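Local coordinates for protein folylpolyglutamate synthase/dihydrofolate synthase (Thermotoga maritima, PDB 1O5Z) that probably adds L-glutamate to tetrahydrofolyl-polyglutamate and to 7,8-dihydropteroate at the expense of ATP, as in other members of the folylpolyglutamate synthase family, at residues A[31-44]-A[121-135]. Numbering follows the deposited sequence.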
# COMPACT_ATOMS: atom_id res chain seq x y z
N VAL A 31 -18.80 -11.84 5.15
CA VAL A 31 -18.46 -12.12 3.71
C VAL A 31 -17.82 -13.53 3.50
O VAL A 31 -16.72 -13.79 3.99
CB VAL A 31 -17.50 -11.06 3.08
CG1 VAL A 31 -17.15 -11.44 1.61
CG2 VAL A 31 -18.07 -9.59 3.18
N LYS A 32 -18.52 -14.43 2.77
CA LYS A 32 -18.04 -15.79 2.60
C LYS A 32 -16.90 -15.69 1.63
O LYS A 32 -16.99 -14.97 0.67
CB LYS A 32 -19.09 -16.68 1.99
CG LYS A 32 -20.48 -16.53 2.54
CD LYS A 32 -20.65 -17.23 3.82
CE LYS A 32 -22.09 -17.30 4.19
NZ LYS A 32 -22.23 -18.39 5.19
N PRO A 33 -15.82 -16.41 1.80
CA PRO A 33 -14.74 -16.24 0.85
C PRO A 33 -15.03 -16.96 -0.48
O PRO A 33 -15.85 -17.86 -0.51
CB PRO A 33 -13.54 -16.82 1.57
CG PRO A 33 -14.05 -17.23 2.91
CD PRO A 33 -15.52 -17.46 2.78
N GLY A 34 -14.37 -16.55 -1.55
CA GLY A 34 -14.53 -17.15 -2.86
C GLY A 34 -14.29 -16.16 -3.98
O GLY A 34 -14.26 -14.96 -3.74
N LEU A 35 -14.12 -16.68 -5.20
CA LEU A 35 -14.04 -15.87 -6.42
C LEU A 35 -15.38 -15.86 -7.23
O LEU A 35 -15.44 -15.27 -8.31
CB LEU A 35 -12.93 -16.38 -7.32
CG LEU A 35 -11.53 -16.22 -6.75
CD1 LEU A 35 -10.54 -16.77 -7.73
CD2 LEU A 35 -11.19 -14.83 -6.46
N GLU A 36 -16.42 -16.45 -6.66
CA GLU A 36 -17.68 -16.63 -7.36
C GLU A 36 -18.40 -15.34 -7.58
O GLU A 36 -18.82 -15.06 -8.70
CB GLU A 36 -18.59 -17.61 -6.62
CG GLU A 36 -18.13 -19.04 -6.70
CD GLU A 36 -17.00 -19.32 -5.73
OE1 GLU A 36 -17.13 -18.90 -4.56
OE2 GLU A 36 -16.01 -19.95 -6.14
N ARG A 37 -18.54 -14.52 -6.54
CA ARG A 37 -19.21 -13.22 -6.72
C ARG A 37 -18.46 -12.24 -7.63
O ARG A 37 -19.07 -11.53 -8.40
CB ARG A 37 -19.49 -12.56 -5.38
CG ARG A 37 -20.42 -13.33 -4.47
CD ARG A 37 -20.62 -12.60 -3.13
NE ARG A 37 -19.32 -12.42 -2.51
CZ ARG A 37 -18.71 -13.30 -1.70
NH1 ARG A 37 -17.48 -13.03 -1.26
NH2 ARG A 37 -19.30 -14.40 -1.26
N ILE A 38 -17.13 -12.21 -7.55
CA ILE A 38 -16.33 -11.27 -8.35
C ILE A 38 -16.33 -11.73 -9.81
O ILE A 38 -16.39 -10.93 -10.73
CB ILE A 38 -14.86 -11.11 -7.78
CG1 ILE A 38 -14.06 -10.08 -8.62
CG2 ILE A 38 -14.11 -12.46 -7.78
CD1 ILE A 38 -14.62 -8.67 -8.62
N SER A 39 -16.22 -13.03 -10.03
CA SER A 39 -16.29 -13.58 -11.38
C SER A 39 -17.65 -13.27 -12.06
O SER A 39 -17.68 -12.87 -13.23
CB SER A 39 -16.05 -15.07 -11.35
OG SER A 39 -14.78 -15.34 -10.81
N MET A 40 -18.74 -13.40 -11.33
CA MET A 40 -20.05 -13.06 -11.85
C MET A 40 -20.24 -11.56 -12.09
O MET A 40 -20.77 -11.14 -13.09
CB MET A 40 -21.11 -13.58 -10.86
CG MET A 40 -22.54 -13.45 -11.29
SD MET A 40 -23.72 -14.05 -10.04
CE MET A 40 -22.86 -15.55 -9.53
N LEU A 41 -19.83 -10.72 -11.16
CA LEU A 41 -19.89 -9.27 -11.40
C LEU A 41 -19.14 -8.88 -12.67
O LEU A 41 -19.71 -8.26 -13.56
CB LEU A 41 -19.30 -8.51 -10.21
CG LEU A 41 -19.19 -6.99 -10.22
CD1 LEU A 41 -20.51 -6.36 -10.60
CD2 LEU A 41 -18.72 -6.48 -8.87
N LEU A 42 -17.89 -9.30 -12.78
CA LEU A 42 -17.10 -9.01 -13.94
C LEU A 42 -17.70 -9.56 -15.25
O LEU A 42 -17.67 -8.90 -16.29
CB LEU A 42 -15.67 -9.52 -13.73
CG LEU A 42 -14.82 -8.71 -12.74
CD1 LEU A 42 -13.50 -9.40 -12.44
CD2 LEU A 42 -14.54 -7.37 -13.32
N SER A 43 -18.24 -10.78 -15.20
CA SER A 43 -18.89 -11.36 -16.34
C SER A 43 -20.04 -10.49 -16.84
O SER A 43 -20.20 -10.32 -18.01
CB SER A 43 -19.48 -12.70 -15.96
OG SER A 43 -20.08 -13.29 -17.09
N LYS A 44 -20.85 -9.99 -15.92
CA LYS A 44 -21.98 -9.15 -16.27
C LYS A 44 -21.50 -7.79 -16.79
O LYS A 44 -22.23 -7.14 -17.51
CB LYS A 44 -22.90 -8.99 -15.04
CG LYS A 44 -23.59 -10.30 -14.61
CD LYS A 44 -25.02 -10.04 -14.08
CE LYS A 44 -25.89 -11.28 -14.05
NZ LYS A 44 -26.75 -11.57 -15.28
N GLU A 121 -29.15 -5.61 -9.16
CA GLU A 121 -29.60 -6.96 -9.45
C GLU A 121 -28.94 -8.02 -8.56
O GLU A 121 -29.66 -8.80 -7.93
CB GLU A 121 -29.31 -7.24 -10.91
CG GLU A 121 -29.89 -8.52 -11.45
CD GLU A 121 -29.22 -8.94 -12.77
OE1 GLU A 121 -28.83 -10.14 -12.92
OE2 GLU A 121 -29.05 -8.04 -13.65
N LEU A 122 -27.61 -8.03 -8.51
CA LEU A 122 -26.82 -8.90 -7.65
C LEU A 122 -27.11 -8.65 -6.18
O LEU A 122 -27.09 -9.57 -5.36
CB LEU A 122 -25.31 -8.65 -7.87
CG LEU A 122 -24.73 -8.94 -9.26
CD1 LEU A 122 -23.23 -8.63 -9.37
CD2 LEU A 122 -25.02 -10.37 -9.70
N ASP A 123 -27.38 -7.39 -5.83
CA ASP A 123 -27.62 -7.02 -4.44
C ASP A 123 -28.90 -7.52 -3.89
O ASP A 123 -29.10 -7.45 -2.70
CB ASP A 123 -27.56 -5.52 -4.25
CG ASP A 123 -26.13 -5.02 -4.14
OD1 ASP A 123 -25.99 -3.76 -4.09
OD2 ASP A 123 -25.11 -5.78 -4.11
N LYS A 124 -29.77 -8.04 -4.73
CA LYS A 124 -31.02 -8.59 -4.25
C LYS A 124 -30.89 -9.88 -3.45
O LYS A 124 -31.81 -10.25 -2.73
CB LYS A 124 -31.97 -8.77 -5.42
CG LYS A 124 -32.40 -7.41 -5.94
CD LYS A 124 -33.28 -7.47 -7.17
CE LYS A 124 -33.66 -6.04 -7.62
NZ LYS A 124 -34.05 -5.12 -6.47
N GLU A 125 -29.77 -10.57 -3.60
CA GLU A 125 -29.59 -11.87 -2.96
C GLU A 125 -28.27 -11.87 -2.31
O GLU A 125 -27.27 -11.57 -2.97
CB GLU A 125 -29.66 -12.96 -4.00
CG GLU A 125 -31.11 -13.20 -4.43
CD GLU A 125 -31.30 -14.39 -5.35
OE1 GLU A 125 -31.18 -14.19 -6.59
OE2 GLU A 125 -31.59 -15.52 -4.85
N GLU A 126 -28.25 -12.20 -1.03
CA GLU A 126 -27.01 -12.14 -0.28
C GLU A 126 -25.90 -13.02 -0.91
O GLU A 126 -24.73 -12.63 -0.92
CB GLU A 126 -27.26 -12.51 1.19
CG GLU A 126 -26.01 -12.39 2.06
CD GLU A 126 -26.17 -12.99 3.47
OE1 GLU A 126 -27.35 -13.19 3.95
OE2 GLU A 126 -25.07 -13.26 4.10
N ILE A 127 -26.26 -14.19 -1.42
CA ILE A 127 -25.24 -15.09 -1.98
C ILE A 127 -24.55 -14.53 -3.20
O ILE A 127 -23.42 -14.92 -3.49
CB ILE A 127 -25.77 -16.55 -2.28
CG1 ILE A 127 -27.01 -16.53 -3.20
CG2 ILE A 127 -26.02 -17.31 -0.97
CD1 ILE A 127 -27.55 -17.87 -3.47
N PHE A 128 -25.22 -13.59 -3.91
CA PHE A 128 -24.65 -12.99 -5.12
C PHE A 128 -24.13 -11.59 -4.90
O PHE A 128 -23.40 -11.06 -5.74
CB PHE A 128 -25.66 -12.98 -6.26
CG PHE A 128 -26.20 -14.35 -6.62
CD1 PHE A 128 -27.56 -14.60 -6.63
CD2 PHE A 128 -25.33 -15.39 -6.90
CE1 PHE A 128 -28.06 -15.86 -6.93
CE2 PHE A 128 -25.80 -16.65 -7.21
CZ PHE A 128 -27.18 -16.89 -7.23
N SER A 129 -24.46 -10.99 -3.77
CA SER A 129 -24.12 -9.60 -3.52
C SER A 129 -22.62 -9.37 -3.35
O SER A 129 -22.04 -9.94 -2.45
CB SER A 129 -24.86 -9.15 -2.27
OG SER A 129 -24.73 -7.76 -2.12
N PRO A 130 -21.97 -8.55 -4.18
CA PRO A 130 -20.52 -8.40 -4.04
C PRO A 130 -20.15 -7.58 -2.79
O PRO A 130 -20.90 -6.72 -2.37
CB PRO A 130 -20.13 -7.72 -5.35
CG PRO A 130 -21.27 -6.95 -5.73
CD PRO A 130 -22.47 -7.70 -5.28
N SER A 131 -19.00 -7.88 -2.20
CA SER A 131 -18.52 -7.18 -1.01
C SER A 131 -17.99 -5.82 -1.43
O SER A 131 -17.86 -5.53 -2.61
CB SER A 131 -17.39 -7.99 -0.35
OG SER A 131 -16.23 -8.06 -1.19
N PHE A 132 -17.65 -4.98 -0.46
CA PHE A 132 -16.99 -3.72 -0.75
C PHE A 132 -15.83 -3.88 -1.72
O PHE A 132 -15.74 -3.21 -2.78
CB PHE A 132 -16.46 -3.13 0.57
CG PHE A 132 -15.56 -1.96 0.38
CD1 PHE A 132 -16.08 -0.72 0.02
CD2 PHE A 132 -14.16 -2.11 0.52
CE1 PHE A 132 -15.22 0.37 -0.18
CE2 PHE A 132 -13.33 -1.02 0.32
CZ PHE A 132 -13.86 0.21 -0.02
N PHE A 133 -14.92 -4.75 -1.34
CA PHE A 133 -13.67 -4.93 -2.11
C PHE A 133 -13.94 -5.52 -3.49
O PHE A 133 -13.30 -5.19 -4.47
CB PHE A 133 -12.68 -5.81 -1.34
CG PHE A 133 -11.31 -5.82 -1.96
CD1 PHE A 133 -10.54 -4.66 -1.98
CD2 PHE A 133 -10.81 -6.95 -2.59
CE1 PHE A 133 -9.29 -4.65 -2.58
CE2 PHE A 133 -9.57 -6.93 -3.22
CZ PHE A 133 -8.82 -5.80 -3.22
N GLU A 134 -14.90 -6.41 -3.57
CA GLU A 134 -15.31 -6.92 -4.84
C GLU A 134 -15.80 -5.81 -5.74
O GLU A 134 -15.40 -5.73 -6.89
CB GLU A 134 -16.38 -8.00 -4.66
CG GLU A 134 -15.70 -9.26 -4.07
CD GLU A 134 -16.64 -10.32 -3.61
OE1 GLU A 134 -17.90 -10.11 -3.60
OE2 GLU A 134 -16.09 -11.37 -3.23
N VAL A 135 -16.65 -4.94 -5.20
CA VAL A 135 -17.19 -3.86 -6.03
C VAL A 135 -16.07 -2.90 -6.51
O VAL A 135 -15.98 -2.55 -7.67
CB VAL A 135 -18.27 -3.10 -5.28
CG1 VAL A 135 -18.71 -1.87 -6.11
CG2 VAL A 135 -19.45 -3.98 -5.08
O HOH W 1 -16.13 -13.37 -5.01
O HOH W 2 -13.35 -12.06 -3.69
O HOH W 3 -21.39 -10.55 -7.25
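Glu-134 OE1 is gripped twice: Arg-37 NE reaches it at 2.9 Å through the syn lone pair, nearly in the guanidinium plane, while Ser-131 N comes from above the carboxylate plane, also at 2.9 Å. Arg-37 NH1 takes Glu-134 OE2 at 2.9 Å, a more bent bond, which completes a side-on, bidentate salt bridge with the two planes only 27° apart. The Arg-37 chain bends at chi3 (-58°), and NH1 and NH2 both reach Lys-32 O, end-on, tying the loop before helix 36-44 to its first turn. Ser-131 OG in turn accepts from Glu-134 N, so the salt-bridged carboxylate belongs to the capping box that starts helix 132-146. Two waters lie between Glu-134 OE2 and Gly-34 O, within hydrogen-bonding distance of both. Farther along, Leu-41 CD1 packs on Leu-122 CD1 (3.8 Å) and Leu-41 CD2 on the Pro-130 ring. Met-40, extended to SD, sets its sulfur 4.6 Å from the Phe-128 ring centroid, an oblique Met-aromatic contact, and CE 3.6 Å from Phe-128 CD2. A further water donates to both Arg-37 O and Phe-128 O. Helix 36-44 thus lies against the loop joining helices 105-122 and 132-146, where Leu-41 also meets Ile-118, Leu-119 and Ala-138; in sequence, strand 53-58 of the mixed sheet follows.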